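Local coordinates for MsStt7d protein (Micromonas, PDB 4IX4) that is a Stt7 homolog that binds ADP through its kinase domain and probably acts as a protein kinase, at the interface of chains A and B. Numbering follows the deposited sequence. Chains: chain A/B, MsStt7d protein.

Contact 1: the interface of chains A and B. Residues chain A 30-32, 170, 211-212, 214; chain B 32, 53, 55-56.
Chain A contributes its glycine-rich loop, with A:Ser30 and A:Asn32 before strand 34-41, the catalytic-loop lysine A:Lys170 and the A:Ala211 to A:Arg214 stretch of the activation segment; together they receive B:Lys53, B:Asp55 and B:Val56 from the loop joining strand 45-52 to helix 59-76 of chain B. The glycine-rich loop is the nucleotide-binding loop of the protein kinase fold, and since A:Ser30 and A:Gly31 belong to the ADP site, the dimer contact falls on it. B:Asp55 has 90 Å² of its surface hidden by chain A, more than any other residue of this patch. Its CG sits in the crowded position between backbone N and carbonyl carbon (chi1 60°), turning the carboxylate toward the A:Ser30 hydroxyl. A:Ser30 OG donates to B:Asp55 OD2 over 2.7 Å, on the syn side and 18° out of the carboxylate plane. A water 2.6 Å from B:Asp55 OD2 also bonds A:Lys170 NZ. The B:Asp55 side chain meanwhile crosses A:Asp212 at about a right angle, B:Asp55 CB 3.3 Å from A:Asp212 OD2. That acid is already occupied: A:Arg214 grips it side-on, NE to OD1 and NH2 to OD2 on the syn lone pairs, while A:Lys170 NZ meets the anti lone pair of A:Asp212 OD2 at 2.8 Å. These partners would probably offset part of its negative charge beside a second carboxylate. The extended B:Lys53 slides past A:Asn32 in the opposite direction, and B:Lys53 NZ donates to A:Ser30 O at 2.8 Å, 26° out of the carbonyl plane. B:Val56 CG2 rests 3.4 Å from A:Asn32 OD1, which also holds a water.

Contact 2: the interface of chains A and B. Residues chain A 57; chain B 208-211, 221.
A:Met57 reaches out of chain A as a long apolar finger and lays its terminal methyl among B:Gly209, B:Ala211 and B:Leu221, a worked case of a contact made by shape more than by polar pairing. The finger starts straight, with CG anti to the backbone N (chi1 -178°), and bends only at the thioether (chi3 -51°), a turn that points CE at B:Ala211 and B:Gly209. This methyl does most of the touching: A:Met57 CE comes to 3.3 Å from the B:Ala211 CB methyl. A:Met57 CE also lies 3.4 Å from B:Gly209 CA, and both approaches are closer than ordinary van der Waals contact, which points to tight packing. B:Leu221 comes from a separate loop stretch of chain B, and the two side chains reach toward each other tip to tip. B:Leu221 CB lies 3.7 Å from A:Met57 CE. The B:Leu221 CD1 branch lies 3.9 Å from the sulfur, A:Met57 SD. A:Met57 SD also lies 4.1 Å from B:Asp208 CB, so this residue offers its methylene rather than its carboxylate. An alanine in place of A:Met57 would probably leave a gap beside B:Ala211 and B:Gly209, and B:Leu221 without its apolar mate. Polar linkage is left to the backbone and a water, which pairs with A:Met57 N at 2.9 Å and with B:Ala211 O at 2.9 Å; a longer bond ties it to B:Ala211 N as well. B:Pro210, reached through a cis peptide bond, carries the chain from B:Gly209 to B:Ala211 past the methyl. In the kinase fold, A:Met57 stands just ahead of helix 59-76, the kinase C-helix, on the small lobe, whereas B:Asp208 to B:Ala211 and B:Leu221 belong to the activation segment of the large lobe, in the long stretch between strand 193-194 and helix 236-243.

Contact 1: the interface of chains A and B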
ATOM      1  N   SER A  30       4.428  -6.086  -2.879  1.00 35.04           N
ATOM      2  CA  SER A  30       3.055  -5.626  -3.058  1.00 31.35           C
ATOM      3  C   SER A  30       3.014  -4.101  -2.948  1.00 32.96           C
ATOM      4  O   SER A  30       2.027  -3.474  -3.319  1.00 34.46           O
ATOM      5  CB  SER A  30       2.097  -6.290  -2.058  1.00 29.98           C
ATOM      6  OG  SER A  30       2.454  -6.015  -0.713  1.00 31.04           O
ATOM      7  N   GLY A  31       4.105  -3.523  -2.453  1.00 30.35           N
ATOM      8  CA  GLY A  31       4.293  -2.081  -2.434  1.00 32.58           C
ATOM      9  C   GLY A  31       3.354  -1.275  -1.555  1.00 32.82           C
ATOM     10  O   GLY A  31       2.679  -0.367  -2.034  1.00 31.65           O
ATOM     11  N   ASN A  32       3.325  -1.621  -0.271  1.00 32.56           N
ATOM     12  CA  ASN A  32       2.475  -0.945   0.700  1.00 32.87           C
ATOM     13  C   ASN A  32       3.103   0.345   1.213  1.00 32.09           C
ATOM     14  O   ASN A  32       2.644   1.438   0.882  1.00 30.13           O
ATOM     15  CB  ASN A  32       2.155  -1.875   1.871  1.00 34.17           C
ATOM     16  CG  ASN A  32       0.988  -2.799   1.579  1.00 35.13           C
ATOM     17  OD1 ASN A  32       0.111  -2.475   0.778  1.00 37.37           O
ATOM     18  ND2 ASN A  32       0.972  -3.956   2.230  1.00 32.64           N
ATOM     19  N   LYS A 170       3.881 -15.517   7.113  1.00  8.82           N
ATOM     20  CA  LYS A 170       3.058 -16.110   6.051  1.00  9.34           C
ATOM     21  C   LYS A 170       3.985 -16.668   4.980  1.00 10.20           C
ATOM     22  O   LYS A 170       5.152 -16.311   4.927  1.00 10.22           O
ATOM     23  CB  LYS A 170       2.106 -15.074   5.435  1.00 10.65           C
ATOM     24  CG  LYS A 170       2.790 -13.838   4.880  1.00 12.34           C
ATOM     25  CD  LYS A 170       1.757 -12.784   4.507  1.00 13.77           C
ATOM     26  CE  LYS A 170       2.445 -11.537   3.992  1.00 15.04           C
ATOM     27  NZ  LYS A 170       1.642 -10.304   4.203  1.00 15.23           N
ATOM     28  N   ALA A 211      -1.848  -5.830   9.937  1.00 21.39           N
ATOM     29  CA  ALA A 211      -2.106  -7.263   9.858  1.00 19.32           C
ATOM     30  C   ALA A 211      -2.502  -7.695   8.453  1.00 18.42           C
ATOM     31  O   ALA A 211      -3.204  -6.977   7.749  1.00 20.51           O
ATOM     32  CB  ALA A 211      -3.187  -7.668  10.851  1.00 20.09           C
ATOM     33  N   ASP A 212      -2.069  -8.887   8.059  1.00 15.01           N
ATOM     34  CA  ASP A 212      -2.557  -9.509   6.837  1.00 13.71           C
ATOM     35  C   ASP A 212      -3.833 -10.260   7.203  1.00 13.13           C
ATOM     36  O   ASP A 212      -3.812 -11.136   8.070  1.00 14.96           O
ATOM     37  CB  ASP A 212      -1.493 -10.464   6.290  1.00 13.08           C
ATOM     38  CG  ASP A 212      -1.874 -11.070   4.945  1.00 12.62           C
ATOM     39  OD1 ASP A 212      -3.028 -11.526   4.790  1.00 12.88           O
ATOM     40  OD2 ASP A 212      -1.011 -11.118   4.045  1.00 12.92           O
ATOM     41  N   ARG A 214      -5.463 -12.558   5.999  1.00 12.44           N
ATOM     42  CA  ARG A 214      -5.479 -13.999   5.788  1.00 12.38           C
ATOM     43  C   ARG A 214      -4.761 -14.753   6.910  1.00 11.68           C
ATOM     44  O   ARG A 214      -5.085 -15.906   7.186  1.00 12.89           O
ATOM     45  CB  ARG A 214      -4.815 -14.349   4.460  1.00 12.88           C
ATOM     46  CG  ARG A 214      -5.465 -13.705   3.253  1.00 12.37           C
ATOM     47  CD  ARG A 214      -4.578 -13.878   2.045  1.00 11.64           C
ATOM     48  NE  ARG A 214      -3.347 -13.107   2.212  1.00 12.34           N
ATOM     49  CZ  ARG A 214      -2.291 -13.180   1.413  1.00 12.72           C
ATOM     50  NH1 ARG A 214      -2.283 -14.000   0.365  1.00 13.35           N
ATOM     51  NH2 ARG A 214      -1.230 -12.420   1.666  1.00 14.29           N
TER
ATOM     52  N   ASN B  32      -2.406   1.393  -3.669  1.00 34.67           N
ATOM     53  CA  ASN B  32      -2.744   1.493  -2.255  1.00 33.84           C
ATOM     54  C   ASN B  32      -3.222   0.154  -1.702  1.00 29.88           C
ATOM     55  O   ASN B  32      -2.416  -0.679  -1.287  1.00 32.13           O
ATOM     56  CB  ASN B  32      -3.809   2.567  -2.032  1.00 39.13           C
ATOM     57  CG  ASN B  32      -3.928   2.976  -0.577  1.00 44.66           C
ATOM     58  OD1 ASN B  32      -4.177   2.145   0.296  1.00 46.27           O
ATOM     59  ND2 ASN B  32      -3.751   4.265  -0.308  1.00 48.08           N
ATOM     60  N   LYS B  53      -5.651  -5.868  -3.020  1.00 14.40           N
ATOM     61  CA  LYS B  53      -4.471  -6.583  -2.525  1.00 14.25           C
ATOM     62  C   LYS B  53      -4.879  -7.587  -1.453  1.00 13.89           C
ATOM     63  O   LYS B  53      -5.580  -7.242  -0.500  1.00 15.28           O
ATOM     64  CB  LYS B  53      -3.440  -5.608  -1.957  1.00 15.00           C
ATOM     65  CG  LYS B  53      -2.744  -4.783  -3.025  1.00 15.71           C
ATOM     66  CD  LYS B  53      -1.859  -3.727  -2.398  1.00 17.98           C
ATOM     67  CE  LYS B  53      -1.153  -2.885  -3.440  1.00 20.21           C
ATOM     68  NZ  LYS B  53      -0.195  -1.930  -2.806  1.00 22.67           N
ATOM     69  N   ASP B  55      -3.127  -8.898   0.779  1.00 13.05           N
ATOM     70  CA  ASP B  55      -2.368  -8.765   2.015  1.00 14.57           C
ATOM     71  C   ASP B  55      -2.737  -7.541   2.845  1.00 14.56           C
ATOM     72  O   ASP B  55      -2.140  -7.289   3.887  1.00 17.42           O
ATOM     73  CB  ASP B  55      -0.860  -8.797   1.725  1.00 14.23           C
ATOM     74  CG  ASP B  55      -0.407  -7.673   0.804  1.00 18.74           C
ATOM     75  OD1 ASP B  55      -1.180  -7.245  -0.068  1.00 20.79           O
ATOM     76  OD2 ASP B  55       0.747  -7.226   0.947  1.00 23.43           O
ATOM     77  N   VAL B  56      -3.727  -6.786   2.376  1.00 14.94           N
ATOM     78  CA  VAL B  56      -4.120  -5.554   3.043  1.00 15.53           C
ATOM     79  C   VAL B  56      -5.452  -5.689   3.767  1.00 16.36           C
ATOM     80  O   VAL B  56      -6.463  -6.083   3.177  1.00 15.87           O
ATOM     81  CB  VAL B  56      -4.180  -4.389   2.039  1.00 18.98           C
ATOM     82  CG1 VAL B  56      -4.764  -3.143   2.701  1.00 21.08           C
ATOM     83  CG2 VAL B  56      -2.788  -4.135   1.485  1.00 18.16           C
TER
HETATM   84  O   HOH W   1      -1.739  -0.468   1.875  1.00 38.07           O
HETATM   85  O   HOH W   2       2.277  -7.954   2.923  1.00 41.11           O

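Contact 2: the interface of chains A and B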
ATOM      1  N   MET A  57       1.733   8.208   3.871  1.00 22.29           N
ATOM      2  CA  MET A  57       1.882   8.865   5.160  1.00 24.20           C
ATOM      3  C   MET A  57       2.831   8.078   6.066  1.00 24.73           C
ATOM      4  O   MET A  57       2.635   6.887   6.240  1.00 24.48           O
ATOM      5  CB  MET A  57       0.493   8.951   5.801  1.00 24.67           C
ATOM      6  CG  MET A  57       0.398   9.644   7.137  1.00 24.09           C
ATOM      7  SD  MET A  57      -1.342   9.840   7.584  1.00 23.91           S
ATOM      8  CE  MET A  57      -1.959  10.585   6.087  1.00 21.52           C
TER
ATOM      9  N   ASP B 208      -6.571  10.974  10.497  1.00 32.41           N
ATOM     10  CA  ASP B 208      -5.546  11.128   9.468  1.00 33.66           C
ATOM     11  C   ASP B 208      -5.452   9.920   8.536  1.00 34.68           C
ATOM     12  O   ASP B 208      -5.566   8.772   8.974  1.00 37.84           O
ATOM     13  CB  ASP B 208      -4.171  11.371  10.109  1.00 34.33           C
ATOM     14  CG  ASP B 208      -4.107  12.664  10.912  1.00 34.84           C
ATOM     15  OD1 ASP B 208      -4.933  13.568  10.679  1.00 33.94           O
ATOM     16  OD2 ASP B 208      -3.212  12.778  11.781  1.00 35.96           O
ATOM     17  N   GLY B 209      -5.227  10.193   7.252  1.00 33.06           N
ATOM     18  CA  GLY B 209      -4.992   9.148   6.273  1.00 29.37           C
ATOM     19  C   GLY B 209      -6.267   8.582   5.687  1.00 28.33           C
ATOM     20  O   GLY B 209      -7.310   8.589   6.338  1.00 31.25           O
ATOM     21  N   PRO B 210      -6.186   8.082   4.445  1.00 30.41           N
ATOM     22  CA  PRO B 210      -4.915   8.116   3.724  1.00 29.99           C
ATOM     23  C   PRO B 210      -4.646   9.512   3.200  1.00 28.49           C
ATOM     24  O   PRO B 210      -5.572  10.307   3.023  1.00 27.42           O
ATOM     25  CB  PRO B 210      -5.154   7.162   2.555  1.00 31.18           C
ATOM     26  CG  PRO B 210      -6.618   7.273   2.293  1.00 31.97           C
ATOM     27  CD  PRO B 210      -7.258   7.459   3.649  1.00 31.95           C
ATOM     28  N   ALA B 211      -3.376   9.808   2.973  1.00 25.70           N
ATOM     29  CA  ALA B 211      -3.000  11.058   2.358  1.00 22.94           C
ATOM     30  C   ALA B 211      -1.624  10.916   1.749  1.00 23.03           C
ATOM     31  O   ALA B 211      -0.727  10.282   2.322  1.00 25.41           O
ATOM     32  CB  ALA B 211      -3.020  12.194   3.379  1.00 24.00           C
ATOM     33  N   LEU B 221      -4.044  16.097   7.608  1.00 28.36           N
ATOM     34  CA  LEU B 221      -4.078  14.852   6.850  1.00 27.93           C
ATOM     35  C   LEU B 221      -5.448  14.181   6.937  1.00 29.45           C
ATOM     36  O   LEU B 221      -5.613  13.021   6.553  1.00 33.28           O
ATOM     37  CB  LEU B 221      -2.982  13.910   7.348  1.00 27.91           C
ATOM     38  CG  LEU B 221      -1.594  14.549   7.336  1.00 29.22           C
ATOM     39  CD1 LEU B 221      -0.586  13.639   8.020  1.00 31.69           C
ATOM     40  CD2 LEU B 221      -1.169  14.877   5.907  1.00 30.82           C
TER
HETATM   41  O   HOH W   3      -1.037   7.496   3.228  1.00 31.97           O

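Contact 1 and contact 2 lie about 18 Å apart, measured between the centres of their C-alpha atoms, within one two-fold symmetric interface. In both, the connection between strand 45-52 and helix 59-76 of one copy meets the activation segment of the other, with the roles of the chains exchanged. Residue 211 borders contact 1 and is packed against in contact 2, and residue 57 directly follows residue 56. Symmetry therefore repeats both contacts, so that the 53-57 connection of each copy packs against the glycine-rich loop and activation segment of the other; whether the dimer forms in solution remains an inference.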